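Biotin protein ligase-like protein of unknown function (Silicibacter sp., PDB 3BFM) is of unknown function but resembles biotin protein ligases in fold, with a biotin/lipoate ligase-family region followed by a small C-terminal beta region. Local coordinates at residues Leu91-Gly95 with Ala196-Ala200; Arg98-Cys104 with Pro141-Leu146. All blocks are in the same frame, centred on the assembly; numbering follows the deposited sequence.

Contact 1: residues Leu91-Gly95 with Ala196-Ala200; sequences LDWNG and ARTEA
D92 and R197 reach for each other from opposite directions and form a salt bridge between the beta turn D92-G95 and strand 196-199. The guanidinium offers its edge: OD1 of D92 lies in its plane, 2.9 Å from NH2 of R197, and receives that N-H through its syn lone pair. The carboxylate is nevertheless turned 60° against the guanidinium, and the bonds from NH1 to OD1 and OD2 are weak. On its anti side, somewhat out of the carboxylate plane, OD1 also takes the backbone N-H of N94, 2.9 Å from OD1 of D92 and almost straight at 173°. This Asx turn ties the carboxylate to its own loop. E199 grips the same NH2 of R197 through OE1 at 2.7 Å, so one arginine nitrogen is shared by two acids. W93, with CG anti to the backbone N (chi1 176°), extends its ring to E199, where CZ3 of W93 lies 3.6 Å from CD of E199. A water bridges N of W93 and, weakly, NH1 of R197. NE1 of W93 bonds to O of F213. L91 packs on helix 179-189, while W93, R197 and E199 touch M215 of strand 215-218, placing the turn, at the edge of the seven-stranded sheet, against the C-terminal strands.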
ATOM      1  N   LEU A  91      -2.831  21.712 -14.340  1.00 20.99           N
ATOM      2  CA  LEU A  91      -1.917  21.654 -13.217  1.00 16.29           C
ATOM      3  C   LEU A  91      -0.838  22.708 -13.332  1.00 22.14           C
ATOM      4  O   LEU A  91      -0.112  22.755 -14.327  1.00 25.72           O
ATOM      5  CB  LEU A  91      -1.266  20.265 -13.149  1.00 17.40           C
ATOM      6  CG  LEU A  91      -2.171  19.026 -13.079  1.00 18.46           C
ATOM      7  CD1 LEU A  91      -1.320  17.717 -13.235  1.00 16.27           C
ATOM      8  CD2 LEU A  91      -3.018  19.036 -11.778  1.00 19.28           C
ATOM      9  N   ASP A  92      -0.713  23.561 -12.329  1.00 20.18           N
ATOM     10  CA  ASP A  92       0.415  24.466 -12.291  1.00 18.31           C
ATOM     11  C   ASP A  92       1.683  23.747 -11.781  1.00 20.79           C
ATOM     12  O   ASP A  92       1.656  22.828 -10.935  1.00 17.72           O
ATOM     13  CB  ASP A  92       0.089  25.685 -11.431  1.00 18.66           C
ATOM     14  CG  ASP A  92       1.050  26.839 -11.631  1.00 29.43           C
ATOM     15  OD1 ASP A  92       2.268  26.655 -11.395  1.00 28.40           O
ATOM     16  OD2 ASP A  92       0.558  27.949 -11.987  1.00 29.54           O
ATOM     17  N   TRP A  93       2.833  24.205 -12.278  1.00 20.48           N
ATOM     18  CA  TRP A  93       4.107  23.638 -11.866  1.00 18.38           C
ATOM     19  C   TRP A  93       4.267  23.681 -10.337  1.00 17.12           C
ATOM     20  O   TRP A  93       4.814  22.749  -9.723  1.00 19.08           O
ATOM     21  CB  TRP A  93       5.225  24.437 -12.545  1.00 19.72           C
ATOM     22  CG  TRP A  93       6.576  24.036 -12.161  1.00 21.26           C
ATOM     23  CD1 TRP A  93       7.296  23.003 -12.641  1.00 20.30           C
ATOM     24  CD2 TRP A  93       7.393  24.686 -11.189  1.00 20.88           C
ATOM     25  NE1 TRP A  93       8.512  22.946 -12.014  1.00 19.18           N
ATOM     26  CE2 TRP A  93       8.595  23.963 -11.102  1.00 20.50           C
ATOM     27  CE3 TRP A  93       7.205  25.774 -10.357  1.00 19.76           C
ATOM     28  CZ2 TRP A  93       9.622  24.335 -10.242  1.00 21.10           C
ATOM     29  CZ3 TRP A  93       8.202  26.137  -9.499  1.00 21.60           C
ATOM     30  CH2 TRP A  93       9.399  25.430  -9.447  1.00 21.02           C
ATOM     31  N   ASN A  94       3.790  24.765  -9.744  1.00 17.39           N
ATOM     32  CA  ASN A  94       3.899  25.006  -8.278  1.00 18.17           C
ATOM     33  C   ASN A  94       2.883  24.283  -7.429  1.00 17.59           C
ATOM     34  O   ASN A  94       2.883  24.423  -6.208  1.00 20.00           O
ATOM     35  CB  ASN A  94       3.899  26.489  -7.940  1.00 20.20           C
ATOM     36  CG  ASN A  94       2.558  27.191  -8.194  1.00 19.12           C
ATOM     37  OD1 ASN A  94       1.490  26.571  -8.349  1.00 21.53           O
ATOM     38  ND2 ASN A  94       2.634  28.511  -8.313  1.00 24.83           N
ATOM     39  N   GLY A  95       2.025  23.510  -8.070  1.00 16.72           N
ATOM     40  CA  GLY A  95       1.011  22.753  -7.353  1.00 16.08           C
ATOM     41  C   GLY A  95      -0.399  23.326  -7.381  1.00 16.71           C
ATOM     42  O   GLY A  95      -1.346  22.626  -6.984  1.00 20.11           O
ATOM     43  N   ALA A 196       4.335  33.243 -20.896  1.00 28.19           N
ATOM     44  CA  ALA A 196       5.062  34.071 -19.950  1.00 28.01           C
ATOM     45  C   ALA A 196       4.817  33.606 -18.530  1.00 29.45           C
ATOM     46  O   ALA A 196       3.737  33.131 -18.204  1.00 27.85           O
ATOM     47  CB  ALA A 196       4.625  35.532 -20.094  1.00 29.92           C
ATOM     48  N   ARG A 197       5.808  33.778 -17.674  1.00 29.75           N
ATOM     49  CA  ARG A 197       5.741  33.275 -16.303  1.00 31.77           C
ATOM     50  C   ARG A 197       6.721  34.041 -15.439  1.00 32.08           C
ATOM     51  O   ARG A 197       7.799  34.379 -15.905  1.00 28.27           O
ATOM     52  CB  ARG A 197       6.141  31.806 -16.330  1.00 33.80           C
ATOM     53  CG  ARG A 197       6.243  31.134 -14.988  1.00 35.11           C
ATOM     54  CD  ARG A 197       4.885  30.717 -14.558  1.00 37.45           C
ATOM     55  NE  ARG A 197       4.886  30.223 -13.187  1.00 43.46           N
ATOM     56  CZ  ARG A 197       4.089  29.257 -12.746  1.00 40.69           C
ATOM     57  NH1 ARG A 197       3.242  28.656 -13.577  1.00 44.80           N
ATOM     58  NH2 ARG A 197       4.163  28.881 -11.476  1.00 40.88           N
ATOM     59  N   THR A 198       6.330  34.314 -14.191  1.00 32.67           N
ATOM     60  CA  THR A 198       7.243  34.809 -13.166  1.00 34.82           C
ATOM     61  C   THR A 198       7.332  33.746 -12.081  1.00 36.02           C
ATOM     62  O   THR A 198       6.327  33.188 -11.683  1.00 35.55           O
ATOM     63  CB  THR A 198       6.752  36.159 -12.578  1.00 36.26           C
ATOM     64  OG1 THR A 198       6.595  37.115 -13.644  1.00 41.51           O
ATOM     65  CG2 THR A 198       7.750  36.706 -11.540  1.00 37.13           C
ATOM     66  N   GLU A 199       8.537  33.432 -11.632  1.00 36.39           N
ATOM     67  CA  GLU A 199       8.728  32.376 -10.650  1.00 37.44           C
ATOM     68  C   GLU A 199      10.029  32.636  -9.917  1.00 40.30           C
ATOM     69  O   GLU A 199      11.024  33.021 -10.542  1.00 39.96           O
ATOM     70  CB  GLU A 199       8.784  31.023 -11.352  1.00 39.11           C
ATOM     71  CG  GLU A 199       8.810  29.826 -10.423  1.00 39.54           C
ATOM     72  CD  GLU A 199       7.521  29.662  -9.633  1.00 43.80           C
ATOM     73  OE1 GLU A 199       6.434  29.692 -10.246  1.00 39.54           O
ATOM     74  OE2 GLU A 199       7.599  29.506  -8.395  1.00 42.31           O
ATOM     75  N   ALA A 200      10.014  32.453  -8.594  1.00 39.86           N
ATOM     76  CA  ALA A 200      11.205  32.671  -7.770  1.00 40.29           C
ATOM     77  C   ALA A 200      11.946  33.966  -8.109  1.00 40.75           C
ATOM     78  O   ALA A 200      13.170  33.979  -8.193  1.00 43.87           O
ATOM     79  CB  ALA A 200      12.142  31.487  -7.899  1.00 40.48           C
TER
HETATM   80  O   HOH W   1       2.528  26.086 -14.493  1.00 32.25           O

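Contact 2: residues Arg98-Cys104 with Pro141-Leu146; sequences RINGARC and PDETAL
R103 lies just beyond the type I' beta turn I99-A102 that closes the hairpin of strands 96-99 and 102-111, and its side chain runs along the loop 141-146. CB of R103 comes 3.6 Å from OE1 of E143, and CG lies 3.4 Å from O of P141. With CG anti to the backbone N (chi1 178°) and a bend at chi2, the chain passes D142, whose OD1 is near NE but well out of the guanidinium plane; NE instead bonds to O of G105. At the tip, one guanidinium face packs on the P141 ring, CG of P141 lying 3.5 Å from NH2 of R103. That NH2 also gives a hydrogen bond to a water, which in turn donates to OD1 of D142, an atom that also accepts from N of G105.

The backbone of R103 is held as well. Its O accepts N-H groups from both E143 and T144, and its N donates to OE1 of E143 at 3.0 Å, nearly straight at 174°. The same OE1 forms a salt bridge with NH1 of R98, whose hydrogen bond to it is weak; NH1 also binds O of G101 inside the hairpin. Farther along the loop, CG2 of T144 sits against CB of A102 and CB of C104, both at 3.6 Å. Beside helix 67-82, CD1 of I99 and CD1 of L146 press together at 3.3 Å, closer than usual for two methyl groups.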
ATOM      1  N   ARG A  98      -6.152  24.314 -11.529  1.00 19.57           N
ATOM      2  CA  ARG A  98      -7.059  25.159 -12.277  1.00 22.24           C
ATOM      3  C   ARG A  98      -8.184  24.348 -12.831  1.00 20.48           C
ATOM      4  O   ARG A  98      -7.971  23.269 -13.370  1.00 22.92           O
ATOM      5  CB  ARG A  98      -6.355  25.874 -13.433  1.00 23.88           C
ATOM      6  CG  ARG A  98      -5.261  26.841 -12.982  1.00 27.94           C
ATOM      7  CD  ARG A  98      -5.110  28.022 -13.914  1.00 30.77           C
ATOM      8  NE  ARG A  98      -4.310  29.034 -13.230  1.00 27.83           N
ATOM      9  CZ  ARG A  98      -4.684  30.278 -12.930  1.00 37.89           C
ATOM     10  NH1 ARG A  98      -5.845  30.796 -13.333  1.00 34.59           N
ATOM     11  NH2 ARG A  98      -3.833  31.054 -12.265  1.00 47.85           N
ATOM     12  N   ILE A  99      -9.399  24.870 -12.670  1.00 20.10           N
ATOM     13  CA  ILE A  99     -10.583  24.219 -13.215  1.00 21.37           C
ATOM     14  C   ILE A  99     -11.245  25.218 -14.133  1.00 21.09           C
ATOM     15  O   ILE A  99     -11.496  26.355 -13.723  1.00 23.77           O
ATOM     16  CB  ILE A  99     -11.519  23.708 -12.075  1.00 22.10           C
ATOM     17  CG1 ILE A  99     -10.758  22.629 -11.282  1.00 25.22           C
ATOM     18  CG2 ILE A  99     -12.786  23.150 -12.641  1.00 26.70           C
ATOM     19  CD1 ILE A  99     -11.534  21.992 -10.092  1.00 27.75           C
ATOM     20  N   ASN A 100     -11.465  24.798 -15.378  1.00 24.60           N
ATOM     21  CA  ASN A 100     -11.928  25.691 -16.453  1.00 24.25           C
ATOM     22  C   ASN A 100     -11.150  27.004 -16.478  1.00 25.33           C
ATOM     23  O   ASN A 100     -11.722  28.078 -16.652  1.00 29.70           O
ATOM     24  CB  ASN A 100     -13.436  25.938 -16.287  1.00 25.09           C
ATOM     25  CG  ASN A 100     -14.263  24.659 -16.367  1.00 25.03           C
ATOM     26  OD1 ASN A 100     -13.965  23.745 -17.133  1.00 27.87           O
ATOM     27  ND2 ASN A 100     -15.316  24.593 -15.563  1.00 32.13           N
ATOM     28  N   GLY A 101      -9.834  26.919 -16.292  1.00 25.18           N
ATOM     29  CA  GLY A 101      -8.937  28.057 -16.376  1.00 27.48           C
ATOM     30  C   GLY A 101      -8.790  28.901 -15.129  1.00 27.25           C
ATOM     31  O   GLY A 101      -7.944  29.793 -15.096  1.00 30.40           O
ATOM     32  N   ALA A 102      -9.596  28.626 -14.108  1.00 24.98           N
ATOM     33  CA  ALA A 102      -9.611  29.399 -12.873  1.00 24.68           C
ATOM     34  C   ALA A 102      -8.961  28.648 -11.720  1.00 25.03           C
ATOM     35  O   ALA A 102      -9.176  27.453 -11.545  1.00 21.48           O
ATOM     36  CB  ALA A 102     -11.026  29.756 -12.496  1.00 24.41           C
ATOM     37  N   ARG A 103      -8.202  29.388 -10.925  1.00 21.07           N
ATOM     38  CA  ARG A 103      -7.536  28.856  -9.747  1.00 21.38           C
ATOM     39  C   ARG A 103      -8.582  28.320  -8.792  1.00 24.28           C
ATOM     40  O   ARG A 103      -9.537  29.014  -8.465  1.00 22.21           O
ATOM     41  CB  ARG A 103      -6.726  29.935  -9.068  1.00 23.26           C
ATOM     42  CG  ARG A 103      -6.026  29.535  -7.802  1.00 21.07           C
ATOM     43  CD  ARG A 103      -4.974  28.349  -7.959  1.00 18.19           C
ATOM     44  NE  ARG A 103      -4.534  28.016  -6.618  1.00 22.49           N
ATOM     45  CZ  ARG A 103      -3.610  28.669  -5.932  1.00 27.27           C
ATOM     46  NH1 ARG A 103      -2.899  29.656  -6.478  1.00 27.15           N
ATOM     47  NH2 ARG A 103      -3.382  28.318  -4.684  1.00 24.09           N
ATOM     48  N   CYS A 104      -8.402  27.065  -8.383  1.00 23.19           N
ATOM     49  CA  CYS A 104      -9.427  26.326  -7.657  1.00 21.67           C
ATOM     50  C   CYS A 104      -8.693  25.247  -6.875  1.00 20.49           C
ATOM     51  O   CYS A 104      -8.636  24.098  -7.280  1.00 22.57           O
ATOM     52  CB  CYS A 104     -10.431  25.705  -8.615  1.00 21.09           C
ATOM     53  SG  CYS A 104     -11.848  24.880  -7.781  1.00 23.09           S
ATOM     54  N   PRO A 141      -6.325  32.780  -2.685  1.00 40.29           N
ATOM     55  CA  PRO A 141      -5.925  32.838  -4.076  1.00 37.78           C
ATOM     56  C   PRO A 141      -7.005  32.278  -5.018  1.00 33.33           C
ATOM     57  O   PRO A 141      -6.926  32.457  -6.221  1.00 32.39           O
ATOM     58  CB  PRO A 141      -4.662  31.957  -4.109  1.00 38.07           C
ATOM     59  CG  PRO A 141      -4.851  30.982  -3.026  1.00 42.08           C
ATOM     60  CD  PRO A 141      -5.714  31.637  -1.977  1.00 40.93           C
ATOM     61  N   ASP A 142      -8.011  31.591  -4.489  1.00 31.85           N
ATOM     62  CA  ASP A 142      -8.959  30.879  -5.358  1.00 30.97           C
ATOM     63  C   ASP A 142      -9.898  31.809  -6.101  1.00 30.88           C
ATOM     64  O   ASP A 142     -10.447  32.721  -5.512  1.00 34.00           O
ATOM     65  CB  ASP A 142      -9.790  29.883  -4.533  1.00 31.10           C
ATOM     66  CG  ASP A 142      -8.932  28.795  -3.886  1.00 34.32           C
ATOM     67  OD1 ASP A 142      -7.995  28.285  -4.543  1.00 30.19           O
ATOM     68  OD2 ASP A 142      -9.198  28.469  -2.708  1.00 36.93           O
ATOM     69  N   GLU A 143     -10.117  31.531  -7.376  1.00 29.51           N
ATOM     70  CA  GLU A 143     -11.011  32.308  -8.222  1.00 30.20           C
ATOM     71  C   GLU A 143     -12.368  31.641  -8.448  1.00 31.66           C
ATOM     72  O   GLU A 143     -13.324  32.296  -8.863  1.00 31.32           O
ATOM     73  CB  GLU A 143     -10.316  32.569  -9.560  1.00 30.63           C
ATOM     74  CG  GLU A 143      -8.945  33.169  -9.379  1.00 33.59           C
ATOM     75  CD  GLU A 143      -8.121  33.279 -10.670  1.00 35.27           C
ATOM     76  OE1 GLU A 143      -8.034  32.313 -11.474  1.00 31.21           O
ATOM     77  OE2 GLU A 143      -7.515  34.355 -10.848  1.00 53.69           O
ATOM     78  N   THR A 144     -12.462  30.340  -8.180  1.00 26.55           N
ATOM     79  CA  THR A 144     -13.721  29.620  -8.309  1.00 27.02           C
ATOM     80  C   THR A 144     -13.739  28.500  -7.270  1.00 25.16           C
ATOM     81  O   THR A 144     -12.911  28.470  -6.366  1.00 24.47           O
ATOM     82  CB  THR A 144     -13.913  29.061  -9.732  1.00 26.10           C
ATOM     83  OG1 THR A 144     -15.265  28.603  -9.917  1.00 29.55           O
ATOM     84  CG2 THR A 144     -12.946  27.923 -10.025  1.00 27.80           C
ATOM     85  N   ALA A 145     -14.705  27.607  -7.404  1.00 25.62           N
ATOM     86  CA  ALA A 145     -14.851  26.471  -6.519  1.00 23.64           C
ATOM     87  C   ALA A 145     -15.469  25.377  -7.363  1.00 22.49           C
ATOM     88  O   ALA A 145     -16.150  25.654  -8.353  1.00 21.62           O
ATOM     89  CB  ALA A 145     -15.732  26.797  -5.329  1.00 20.40           C
ATOM     90  N   LEU A 146     -15.243  24.132  -6.969  1.00 21.64           N
ATOM     91  CA  LEU A 146     -15.624  22.980  -7.763  1.00 20.61           C
ATOM     92  C   LEU A 146     -17.084  22.973  -8.178  1.00 22.78           C
ATOM     93  O   LEU A 146     -17.391  22.723  -9.339  1.00 20.97           O
ATOM     94  CB  LEU A 146     -15.350  21.678  -7.010  1.00 22.97           C
ATOM     95  CG  LEU A 146     -15.357  20.420  -7.890  1.00 26.77           C
ATOM     96  CD1 LEU A 146     -14.176  20.381  -8.829  1.00 32.85           C
ATOM     97  CD2 LEU A 146     -15.365  19.211  -6.946  1.00 33.84           C
TER
HETATM   98  O   HOH W   2      -5.805  27.226  -3.355  1.00 27.31           O

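In the fold
Both contacts are partly buried, and both use the consecutive antiparallel strands at one side of the seven-stranded sheet: contact 1 the turn between strands 89-91 and 96-99, contact 2 the next hairpin along. Their centres are about 15 Å apart, and contact 2 is nested within the chain loop closed by contact 1. Contact 1 joins the ligase-family region to the C-terminal strands through charged side chains, over a long sequence separation. Contact 2 stays within the ligase-family region; there a loop without regular structure is fastened by backbone hydrogen bonds to R103 together with the carboxylate of E143, with more surface buried and an apolar end that contact 1 lacks.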